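Local coordinates for LPXTG family cell surface protein Fms2 (Enterococcus faecium DO, PDB 5FCE) that probably mediates adhesion of the bacterium to host ligands through this ligand-binding region of a cell-wall-anchored surface protein, at residues 6-10 with 11-15; 79-82 with 83-86. All coordinates share one frame; numbering follows the deposited sequence.

Contact 1. Residues 6-10 with 11-15; sequences FTVKT and DRIVY
K9 O accepts from R12 N at 3.0 Å and T10 O from I13 N at 3.1 Å, two successive i to i+3 backbone bonds that wind T10, D11 and R12 into a single 3-10 turn. The long side chains of K9 and R12 leave the turn side by side and point the same way. K9 is extended beyond CG, and its CD meets R12 CD at 3.8 Å and R12 NH1 at 3.3 Å. R12 bends at chi3 (144°), which brings its guanidinium beside the end of the lysine; K9 NZ approaches R12 NH1 obliquely at 3.1 Å. Both groups are donors, so this is a contact of like charges and no hydrogen bond; the salt bridge from R12 NH1 to E70 OE2 probably eases the repulsion. The turn joins strand 6-7 to strand 14-16, both of which pair antiparallel with strand 21-28 in the mixed sheet of this ligand-binding domain, a flattened barrel of the SgrA immunoglobulin-like sequence family. On the apolar side, V8 and I13 cross at about a right angle, with V8 CG1 packed 3.7 Å from I13 CD1. V8 CG1 lies anti to the backbone N (chi1 176°), the branch that faces the isoleucine. I13 is buried: its CB is 3.4 Å from T10 O, while L106 and W111 also touch its side chain. T10 OG1 hydrogen-bonds to S110 OG, and D11 O is bonded by T112 OG1, fastening the turn both to strand 112-114 and to the residues just ahead of it.

Contact 2. Residues 79-82 with 83-86; sequences LSID and EIKS
E83 O is gripped twice by S86, whose hydroxyl donates to it at 2.7 Å from S86 OG and whose backbone S86 N donates at 3.2 Å, both near the C-terminal end of the short helix 81-85. At the other end S80 is the N-cap: its OG accepts from E83 N at 3.2 Å with a nearly straight N-H...O angle of 163°. The hydroxyl reaches that N-H because chi1 of 70° places it between the serine's backbone N and carbonyl carbon. E83 CG also packs against S80 OG. Two i to i+4 bonds complete the turn, I84 N to S80 O at 3.0 Å and K85 N to I81 O at 2.9 Å. K85 crosses I81 obliquely, its CD 3.9 Å from I81 CG1. D82 OD1 and K85 NZ, 4.9 Å apart, do not touch directly; a water accepts from K85 NZ and donates to D82 OD1. L79 CB meets I84 CG1 at 4.0 Å just before the helix. I81 and I84 are buried, and both rest on Y15 of strand 14-16 and on W111, with P108 also touching I84; the helix thus lies against that strand and the loop preceding strand 112-114.

Overall arrangement
From the N terminus, strand 6-7 runs into contact 1, where a 3-10 turn closes the short connection to strand 14-16. The chain then passes through strands of all three sheets before strand 71-76 leads to contact 2, the helical turn that precedes strand 91-96. The two contacts therefore follow in series, neither nesting nor crossing, with centres about 16 Å apart. Y15, at the end of 11-15, joins them: its OH forms a weak hydrogen bond with L79 O, and Y15 CE2 packs 3.8 Å from I84 CD1. The turn and the helix also meet the same loop before strand 112-114, which ties both to the late part of the chain.

Contact 1. Residues 6-10 with 11-15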
loop_
_atom_site.group_PDB
_atom_site.type_symbol
_atom_site.label_atom_id
_atom_site.label_comp_id
_atom_site.label_asym_id
_atom_site.label_seq_id
_atom_site.Cartn_x
_atom_site.Cartn_y
_atom_site.Cartn_z
ATOM N N PHE A 6 4.174 -1.866 -9.168
ATOM C CA PHE A 6 4.668 -0.737 -8.381
ATOM C C PHE A 6 5.900 -1.130 -7.583
ATOM O O PHE A 6 5.977 -2.239 -7.047
ATOM C CB PHE A 6 3.590 -0.244 -7.397
ATOM C CG PHE A 6 2.340 0.266 -8.057
ATOM C CD1 PHE A 6 2.249 1.591 -8.498
ATOM C CD2 PHE A 6 1.244 -0.574 -8.233
ATOM C CE1 PHE A 6 1.072 2.062 -9.110
ATOM C CE2 PHE A 6 0.086 -0.119 -8.851
ATOM C CZ PHE A 6 0.003 1.206 -9.299
ATOM N N THR A 7 6.864 -0.221 -7.496
ATOM C CA THR A 7 7.981 -0.402 -6.577
ATOM C C THR A 7 7.794 0.612 -5.457
ATOM O O THR A 7 7.099 1.612 -5.637
ATOM C CB THR A 7 9.329 -0.193 -7.296
ATOM O OG1 THR A 7 10.421 -0.399 -6.387
ATOM C CG2 THR A 7 9.407 1.195 -7.811
ATOM N N VAL A 8 8.395 0.352 -4.298
ATOM C CA VAL A 8 8.282 1.260 -3.164
ATOM C C VAL A 8 9.629 1.380 -2.497
ATOM O O VAL A 8 10.272 0.362 -2.233
ATOM C CB VAL A 8 7.273 0.739 -2.111
ATOM C CG1 VAL A 8 7.231 1.663 -0.884
ATOM C CG2 VAL A 8 5.905 0.625 -2.709
ATOM N N LYS A 9 10.062 2.611 -2.236
ATOM C CA LYS A 9 11.205 2.829 -1.358
ATOM C C LYS A 9 10.693 2.777 0.076
ATOM O O LYS A 9 10.101 3.736 0.569
ATOM C CB LYS A 9 11.857 4.184 -1.625
ATOM C CG LYS A 9 12.710 4.235 -2.884
ATOM C CD LYS A 9 13.409 5.590 -2.989
ATOM C CE LYS A 9 14.120 5.753 -4.326
ATOM N NZ LYS A 9 14.359 7.192 -4.655
ATOM N N THR A 10 10.908 1.648 0.739
ATOM C CA THR A 10 10.231 1.372 2.008
ATOM C C THR A 10 10.529 2.377 3.124
ATOM O O THR A 10 9.669 2.612 3.981
ATOM C CB THR A 10 10.493 -0.069 2.496
ATOM O OG1 THR A 10 11.887 -0.245 2.782
ATOM C CG2 THR A 10 10.071 -1.081 1.436
ATOM N N ASP A 11 11.725 2.974 3.134
ATOM C CA ASP A 11 12.032 3.936 4.209
ATOM C C ASP A 11 11.303 5.276 4.069
ATOM O O ASP A 11 11.288 6.090 5.008
ATOM C CB ASP A 11 13.547 4.135 4.469
ATOM C CG ASP A 11 14.367 4.325 3.202
ATOM O OD1 ASP A 11 13.808 4.471 2.096
ATOM O OD2 ASP A 11 15.614 4.336 3.332
ATOM N N ARG A 12 10.694 5.487 2.904
ATOM C CA ARG A 12 9.855 6.655 2.670
ATOM C C ARG A 12 8.395 6.436 3.051
ATOM O O ARG A 12 7.611 7.374 3.031
ATOM C CB ARG A 12 9.960 7.110 1.218
ATOM C CG ARG A 12 11.302 7.763 0.891
ATOM C CD ARG A 12 11.502 7.817 -0.611
ATOM N NE ARG A 12 12.185 9.037 -1.037
ATOM C CZ ARG A 12 12.396 9.369 -2.309
ATOM N NH1 ARG A 12 11.972 8.571 -3.279
ATOM N NH2 ARG A 12 13.024 10.499 -2.615
ATOM N N ILE A 13 8.037 5.207 3.413
ATOM C CA ILE A 13 6.702 4.947 3.973
ATOM C C ILE A 13 6.641 5.603 5.350
ATOM O O ILE A 13 7.585 5.476 6.140
ATOM C CB ILE A 13 6.414 3.436 4.088
ATOM C CG1 ILE A 13 6.267 2.819 2.683
ATOM C CG2 ILE A 13 5.153 3.170 4.941
ATOM C CD1 ILE A 13 6.203 1.291 2.665
ATOM N N VAL A 14 5.544 6.309 5.637
ATOM C CA VAL A 14 5.384 6.956 6.938
ATOM C C VAL A 14 4.208 6.378 7.722
ATOM O O VAL A 14 3.109 6.263 7.189
ATOM C CB VAL A 14 5.202 8.482 6.795
ATOM C CG1 VAL A 14 4.979 9.131 8.177
ATOM C CG2 VAL A 14 6.411 9.107 6.103
ATOM N N TYR A 15 4.444 5.982 8.972
ATOM C CA TYR A 15 3.339 5.665 9.876
ATOM C C TYR A 15 3.172 6.873 10.789
ATOM O O TYR A 15 4.069 7.182 11.567
ATOM C CB TYR A 15 3.647 4.424 10.726
ATOM C CG TYR A 15 2.502 3.981 11.623
ATOM C CD1 TYR A 15 2.277 4.582 12.865
ATOM C CD2 TYR A 15 1.651 2.949 11.232
ATOM C CE1 TYR A 15 1.221 4.174 13.676
ATOM C CE2 TYR A 15 0.599 2.532 12.040
ATOM C CZ TYR A 15 0.397 3.144 13.263
ATOM O OH TYR A 15 -0.648 2.738 14.069
#

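Contact 2. Residues 79-82 with 83-86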
loop_
_atom_site.group_PDB
_atom_site.type_symbol
_atom_site.label_atom_id
_atom_site.label_comp_id
_atom_site.label_asym_id
_atom_site.label_seq_id
_atom_site.Cartn_x
_atom_site.Cartn_y
_atom_site.Cartn_z
ATOM N N LEU A 79 -3.995 -1.579 12.610
ATOM C CA LEU A 79 -3.079 -2.241 13.541
ATOM C C LEU A 79 -2.020 -1.222 13.935
ATOM O O LEU A 79 -1.609 -0.387 13.115
ATOM C CB LEU A 79 -2.375 -3.451 12.903
ATOM C CG LEU A 79 -3.088 -4.796 12.761
ATOM C CD1 LEU A 79 -2.141 -5.844 12.154
ATOM C CD2 LEU A 79 -3.588 -5.275 14.107
ATOM N N SER A 80 -1.579 -1.290 15.188
ATOM C CA SER A 80 -0.578 -0.354 15.698
ATOM C C SER A 80 0.747 -0.623 15.014
ATOM O O SER A 80 0.947 -1.697 14.459
ATOM C CB SER A 80 -0.384 -0.552 17.189
ATOM O OG SER A 80 0.257 -1.793 17.425
ATOM N N ILE A 81 1.669 0.333 15.070
ATOM C CA ILE A 81 2.945 0.132 14.388
ATOM C C ILE A 81 3.746 -0.996 15.051
ATOM O O ILE A 81 4.405 -1.770 14.361
ATOM C CB ILE A 81 3.747 1.442 14.243
ATOM C CG1 ILE A 81 5.035 1.210 13.430
ATOM C CG2 ILE A 81 4.062 2.042 15.620
ATOM C CD1 ILE A 81 4.773 0.793 11.968
ATOM N N ASP A 82 3.659 -1.123 16.379
ATOM C CA ASP A 82 4.337 -2.237 17.053
ATOM C C ASP A 82 3.862 -3.590 16.518
ATOM O O ASP A 82 4.669 -4.479 16.226
ATOM C CB ASP A 82 4.148 -2.179 18.575
ATOM C CG ASP A 82 4.989 -1.107 19.228
ATOM O OD1 ASP A 82 5.859 -0.534 18.535
ATOM O OD2 ASP A 82 4.789 -0.849 20.442
ATOM N N GLU A 83 2.550 -3.734 16.364
ATOM C CA GLU A 83 1.983 -4.975 15.857
ATOM C C GLU A 83 2.356 -5.218 14.399
ATOM O O GLU A 83 2.590 -6.358 13.992
ATOM C CB GLU A 83 0.463 -4.975 16.038
ATOM C CG GLU A 83 0.046 -5.079 17.498
ATOM C CD GLU A 83 0.245 -6.476 18.053
ATOM O OE1 GLU A 83 0.232 -7.433 17.252
ATOM O OE2 GLU A 83 0.387 -6.620 19.287
ATOM N N ILE A 84 2.416 -4.145 13.617
ATOM C CA ILE A 84 2.774 -4.275 12.202
ATOM C C ILE A 84 4.221 -4.757 12.093
ATOM O O ILE A 84 4.542 -5.603 11.263
ATOM C CB ILE A 84 2.624 -2.942 11.438
ATOM C CG1 ILE A 84 1.159 -2.513 11.351
ATOM C CG2 ILE A 84 3.179 -3.066 9.994
ATOM C CD1 ILE A 84 0.993 -1.099 10.833
ATOM N N LYS A 85 5.095 -4.236 12.945
ATOM C CA LYS A 85 6.510 -4.600 12.870
ATOM C C LYS A 85 6.764 -6.035 13.339
ATOM O O LYS A 85 7.839 -6.595 13.104
ATOM C CB LYS A 85 7.351 -3.615 13.687
ATOM C CG LYS A 85 7.512 -2.244 13.022
ATOM C CD LYS A 85 8.051 -1.211 14.001
ATOM C CE LYS A 85 9.415 -1.594 14.534
ATOM N NZ LYS A 85 9.801 -0.673 15.639
ATOM N N SER A 86 5.768 -6.627 13.993
ATOM C CA SER A 86 5.864 -7.991 14.516
ATOM C C SER A 86 5.614 -9.012 13.411
ATOM O O SER A 86 5.938 -10.198 13.554
ATOM C CB SER A 86 4.844 -8.198 15.647
ATOM O OG SER A 86 3.585 -8.616 15.122
HETATM O O HOH W 1 8.161 -2.087 17.561
#